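Local coordinates for transcriptional repressor (Vibrio fischeri, PDB 3KV1), which probably acts as a DNA-binding transcriptional repressor of the SorC family, whose putative sugar-binding domain is the part studied here, at residues 79-85 / 110-116; 150-156 / 221-227. All coordinates share one frame; numbering follows the deposited sequence.

Contact 1: residues 79-85 / 110-116; sequences QRNARFV and KYGGSSE
Phe84 lays the far end of its ring, CZ, against CB and CD1 of Tyr111, the last residue of helix 100-111; CZ and CD1 are 3.9 Å apart. The two side chains cross at about a right angle and the rings meet obliquely, their planes 39° apart. This is parallel beta pairing in a Rossmann-like alpha/beta domain: the chain leaves strand 83-86, passes later through helix 100-111 and returns as strand 114-116, parallel to strand 83-86, a beta-alpha-beta crossover. Ser114 N to Ala82 O, Phe84 N to Ser114 O and Glu116 N to Phe84 O form the ladder. Gly112, with positive phi, is the first residue past the helix to leave helical backbone angles, and Gly113 CA lies 3.2 Å from Ala82 O in a CA-H...O contact.

On the other flank of Tyr111, CD2 sits over the centre of the Arg80 guanidinium, 3.8 Å above its plane, the two planes 85° apart. Arg80 folds back through bends at chi2 and chi3, and its NH1 is bonded to Leu53 O; its backbone N meets Tyr111 O at 2.8 Å. The Tyr111 hydroxyl is tied to Ser46 O, so both neighbours are held at their polar ends. Gln79 NE2 reaches the helix end at Lys110 O, 3.1 Å away and near its own amide plane. Arg83 and Glu116 form a salt bridge on the sheet face toward helix 137-147, its detailed geometry doubtful. One water bridges the two segments, donating to Asn81 OD1 at 2.5 Å and bonded to Ser114 OG at 2.8 Å.

Contact 2: residues 150-156 / 221-227; sequences EFALVGI and IPNVVAM
Asn223 sets its side chain alongside Phe151, both pointing the same way: CB of Asn223 comes within 3.5 Å of Phe151 CD2, and ND2 rides 4.0 Å above the ring plane, offset toward the rim. Ring and amide planes are 30° apart. With CG anti to its own carbonyl carbon (chi1 -61°), Asn223 can turn ND2 back to Glu150 O, a 3.2 Å bond whose donor stands above the carbonyl plane. The same oxygen takes a weak bond from Asn223 N.

Beyond this start, strands 151-158 and 223-227 pair in parallel, as in the central sheet of a Rossmann-like domain. Ala152 and Val154 give their N-H groups to Asn223 O and Val225 O and take back those of Val225 and Met227; Val154 N to Val225 O is nearly straight, 170° at the hydrogen. On the Phe151 face, Leu153 extends CD1 to the selenium of selenomethionine Met227 at 3.6 Å, with Val225 CG1 beside it at 4.1 Å; Met227 is extended at chi2, which carries the selenium out to Leu153 CD1. The other face is filled by methyl groups: Val154 CG2 lies against Val224 CG1 and Ala226 CB, and Ile221 CD1 meets Ala152 CB.

Lys23 NZ holds Asn223 OD1, and Ala58 N holds Glu150 OE2, fixing both side chains from outside. Helix 34-52 covers the Phe151, Leu153, Val225 and Met227 face through Val41, Val45 and Tyr48, helix 65-72 adds Val67 and Val70, and strand 58-61 bonds along the flank of strand 151-158.

In the fold
Both contacts are parallel strand pairs of one sheet, and strand 58-61 lies between them, bonded to strand 83-86 of contact 1 and to strand 151-158 of contact 2. Their centres are about 16 Å apart and their nearest atoms about 6 Å, with no touch. Contact 2 is the core pair, about 6 Å from the chain centre, and its packing is mostly aliphatic. Contact 1 lies about 18 Å out, is partly buried, and mixes aromatic packing with arginines, a carboxylate and water; there Ser115 O accepts a hydrogen bond from Arg105 of the second subunit, whereas no other protein chain of the assembly touches contact 2.

Contact 1: residues 79-85 / 110-116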
# COMPACT_ATOMS: atom_id res chain seq x y z
N GLN A 79 20.73 10.34 -6.69
CA GLN A 79 19.58 9.54 -7.10
C GLN A 79 20.04 8.14 -7.54
O GLN A 79 20.99 8.01 -8.32
CB GLN A 79 18.80 10.25 -8.22
CG GLN A 79 18.37 11.67 -7.80
CD GLN A 79 17.42 11.65 -6.59
OE1 GLN A 79 16.27 11.28 -6.72
NE2 GLN A 79 17.93 12.04 -5.42
N ARG A 80 19.39 7.10 -7.02
CA ARG A 80 19.70 5.75 -7.47
C ARG A 80 18.45 4.90 -7.41
O ARG A 80 17.55 5.16 -6.60
CB ARG A 80 20.87 5.14 -6.66
CG ARG A 80 20.54 4.41 -5.34
CD ARG A 80 19.97 5.31 -4.23
NE ARG A 80 20.71 6.55 -3.95
CZ ARG A 80 21.73 6.68 -3.10
NH1 ARG A 80 22.21 5.64 -2.43
NH2 ARG A 80 22.26 7.88 -2.89
N ASN A 81 18.40 3.87 -8.26
CA ASN A 81 17.20 3.05 -8.34
C ASN A 81 17.17 1.92 -7.31
O ASN A 81 17.34 0.74 -7.64
CB ASN A 81 17.01 2.49 -9.75
CG ASN A 81 15.64 1.87 -9.95
OD1 ASN A 81 14.74 2.10 -9.14
ND2 ASN A 81 15.49 1.07 -11.00
N ALA A 82 16.94 2.29 -6.06
CA ALA A 82 16.89 1.31 -4.98
C ALA A 82 15.42 1.04 -4.62
O ALA A 82 14.53 1.79 -5.02
CB ALA A 82 17.64 1.83 -3.78
N ARG A 83 15.17 -0.06 -3.91
CA ARG A 83 13.79 -0.39 -3.56
C ARG A 83 13.64 -0.22 -2.06
O ARG A 83 14.58 -0.49 -1.27
CB ARG A 83 13.43 -1.84 -3.94
CG ARG A 83 12.90 -2.05 -5.36
CD ARG A 83 12.26 -3.44 -5.50
NE ARG A 83 13.25 -4.50 -5.31
CZ ARG A 83 13.01 -5.68 -4.75
NH1 ARG A 83 11.79 -6.00 -4.32
NH2 ARG A 83 14.00 -6.56 -4.63
N PHE A 84 12.46 0.24 -1.68
CA PHE A 84 12.11 0.38 -0.27
C PHE A 84 10.86 -0.48 -0.00
O PHE A 84 9.80 -0.21 -0.58
CB PHE A 84 11.85 1.86 0.06
CG PHE A 84 13.09 2.70 -0.09
CD1 PHE A 84 13.36 3.33 -1.30
CD2 PHE A 84 14.03 2.75 0.93
CE1 PHE A 84 14.53 4.09 -1.44
CE2 PHE A 84 15.19 3.48 0.79
CZ PHE A 84 15.44 4.15 -0.42
N VAL A 85 11.02 -1.52 0.82
CA VAL A 85 10.01 -2.55 1.00
C VAL A 85 9.46 -2.50 2.41
O VAL A 85 10.24 -2.55 3.38
CB VAL A 85 10.59 -3.96 0.77
CG1 VAL A 85 9.47 -4.99 0.77
CG2 VAL A 85 11.38 -4.01 -0.56
N LYS A 110 12.82 10.51 -2.28
CA LYS A 110 14.07 11.15 -1.85
C LYS A 110 15.30 10.58 -2.53
O LYS A 110 16.16 11.34 -3.02
CB LYS A 110 14.20 10.98 -0.32
CG LYS A 110 15.57 11.44 0.22
CD LYS A 110 15.63 11.37 1.78
CE LYS A 110 17.01 11.83 2.27
NZ LYS A 110 17.11 11.68 3.75
N TYR A 111 15.38 9.25 -2.57
CA TYR A 111 16.59 8.57 -3.05
C TYR A 111 16.50 8.24 -4.53
O TYR A 111 17.49 7.82 -5.13
CB TYR A 111 16.84 7.30 -2.25
CG TYR A 111 17.46 7.62 -0.88
CD1 TYR A 111 16.66 7.74 0.26
CD2 TYR A 111 18.83 7.79 -0.75
CE1 TYR A 111 17.21 8.05 1.49
CE2 TYR A 111 19.41 8.09 0.51
CZ TYR A 111 18.58 8.22 1.61
OH TYR A 111 19.12 8.53 2.83
N GLY A 112 15.32 8.45 -5.10
CA GLY A 112 15.11 8.18 -6.51
C GLY A 112 14.86 6.74 -6.92
O GLY A 112 15.28 6.34 -8.02
N GLY A 113 14.17 5.95 -6.12
CA GLY A 113 13.84 4.58 -6.51
C GLY A 113 12.36 4.22 -6.45
O GLY A 113 11.51 5.00 -6.87
N SER A 114 12.03 3.04 -5.91
CA SER A 114 10.66 2.56 -5.88
C SER A 114 10.26 2.04 -4.52
O SER A 114 11.13 1.76 -3.69
CB SER A 114 10.46 1.44 -6.90
OG SER A 114 11.29 0.35 -6.57
N SER A 115 8.97 1.88 -4.29
CA SER A 115 8.58 1.30 -3.00
C SER A 115 7.68 0.11 -3.25
O SER A 115 7.00 0.05 -4.27
CB SER A 115 7.87 2.33 -2.14
OG SER A 115 6.71 2.79 -2.79
N GLU A 116 7.64 -0.79 -2.28
CA GLU A 116 6.89 -2.04 -2.42
C GLU A 116 6.01 -2.25 -1.17
O GLU A 116 6.52 -2.48 -0.06
CB GLU A 116 7.85 -3.22 -2.65
CG GLU A 116 8.67 -3.04 -3.94
CD GLU A 116 9.67 -4.16 -4.25
OE1 GLU A 116 9.66 -5.22 -3.60
OE2 GLU A 116 10.48 -3.96 -5.19
O HOH W 1 13.49 0.09 -8.25

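Contact 2: residues 150-156 / 221-227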
# COMPACT_ATOMS: atom_id res chain seq x y z
N GLU A 150 19.23 -6.06 1.43
CA GLU A 150 20.58 -5.77 1.89
C GLU A 150 20.59 -4.97 3.22
O GLU A 150 21.50 -5.11 3.99
CB GLU A 150 21.31 -4.92 0.82
CG GLU A 150 21.73 -5.70 -0.49
CD GLU A 150 20.64 -5.74 -1.56
OE1 GLU A 150 20.98 -6.09 -2.71
OE2 GLU A 150 19.47 -5.40 -1.28
N PHE A 151 19.60 -4.10 3.41
CA PHE A 151 19.50 -3.24 4.60
C PHE A 151 18.16 -3.40 5.26
O PHE A 151 17.19 -3.74 4.59
CB PHE A 151 19.59 -1.76 4.22
CG PHE A 151 20.87 -1.40 3.50
CD1 PHE A 151 20.97 -1.58 2.10
CD2 PHE A 151 21.93 -0.84 4.20
CE1 PHE A 151 22.14 -1.26 1.43
CE2 PHE A 151 23.13 -0.51 3.53
CZ PHE A 151 23.21 -0.72 2.14
N ALA A 152 18.09 -3.05 6.56
CA ALA A 152 16.80 -2.81 7.22
C ALA A 152 16.92 -1.48 7.93
O ALA A 152 18.00 -1.14 8.43
CB ALA A 152 16.45 -3.96 8.22
N LEU A 153 15.84 -0.71 7.95
CA LEU A 153 15.88 0.57 8.63
C LEU A 153 14.79 0.48 9.71
O LEU A 153 13.60 0.42 9.40
CB LEU A 153 15.61 1.66 7.59
CG LEU A 153 15.54 3.08 8.11
CD1 LEU A 153 16.94 3.48 8.62
CD2 LEU A 153 15.12 3.95 6.93
N VAL A 154 15.19 0.37 10.97
CA VAL A 154 14.19 0.13 12.00
C VAL A 154 14.43 1.01 13.22
O VAL A 154 15.58 1.41 13.50
CB VAL A 154 14.23 -1.35 12.43
CG1 VAL A 154 13.67 -2.27 11.33
CG2 VAL A 154 15.69 -1.76 12.83
N GLY A 155 13.37 1.29 13.96
CA GLY A 155 13.53 2.04 15.20
C GLY A 155 13.50 1.05 16.34
O GLY A 155 12.97 -0.06 16.18
N ILE A 156 14.05 1.42 17.50
CA ILE A 156 13.92 0.57 18.68
C ILE A 156 12.92 1.30 19.58
O ILE A 156 13.17 2.44 20.00
CB ILE A 156 15.25 0.44 19.44
CG1 ILE A 156 16.33 -0.12 18.50
CG2 ILE A 156 15.06 -0.44 20.73
CD1 ILE A 156 17.78 -0.02 19.08
N ILE A 221 19.63 -10.30 7.67
CA ILE A 221 19.74 -9.15 6.79
C ILE A 221 21.14 -8.56 7.02
O ILE A 221 21.53 -8.33 8.16
CB ILE A 221 18.60 -8.10 7.06
CG1 ILE A 221 17.28 -8.64 6.48
CG2 ILE A 221 18.95 -6.71 6.49
CD1 ILE A 221 16.09 -7.70 6.70
N PRO A 222 21.91 -8.33 5.94
CA PRO A 222 23.33 -7.94 6.15
C PRO A 222 23.53 -6.63 6.91
O PRO A 222 24.52 -6.50 7.62
CB PRO A 222 23.85 -7.76 4.72
CG PRO A 222 22.98 -8.65 3.88
CD PRO A 222 21.61 -8.64 4.53
N ASN A 223 22.64 -5.65 6.75
CA ASN A 223 22.87 -4.35 7.33
C ASN A 223 21.63 -3.80 8.02
O ASN A 223 20.90 -2.99 7.42
CB ASN A 223 23.32 -3.35 6.25
CG ASN A 223 24.62 -3.76 5.57
OD1 ASN A 223 25.68 -3.70 6.19
ND2 ASN A 223 24.53 -4.22 4.35
N VAL A 224 21.41 -4.23 9.25
CA VAL A 224 20.28 -3.77 10.06
C VAL A 224 20.71 -2.47 10.71
O VAL A 224 21.64 -2.44 11.53
CB VAL A 224 19.89 -4.84 11.08
CG1 VAL A 224 18.86 -4.32 12.07
CG2 VAL A 224 19.37 -6.12 10.32
N VAL A 225 20.06 -1.39 10.31
CA VAL A 225 20.36 -0.08 10.85
C VAL A 225 19.26 0.25 11.85
O VAL A 225 18.08 0.37 11.47
CB VAL A 225 20.27 0.99 9.76
CG1 VAL A 225 20.51 2.40 10.39
CG2 VAL A 225 21.26 0.69 8.60
N ALA A 226 19.63 0.40 13.11
CA ALA A 226 18.64 0.58 14.17
C ALA A 226 18.86 1.94 14.81
O ALA A 226 19.99 2.37 15.10
CB ALA A 226 18.75 -0.54 15.22
N MSE A 227 17.75 2.59 15.13
CA MSE A 227 17.78 3.99 15.49
C MSE A 227 16.99 4.26 16.78
O MSE A 227 15.84 3.88 16.89
CB MSE A 227 17.17 4.76 14.31
CG MSE A 227 17.74 4.37 12.93
SE MSE A 227 16.76 5.48 11.66
CE MSE A 227 16.99 7.22 12.72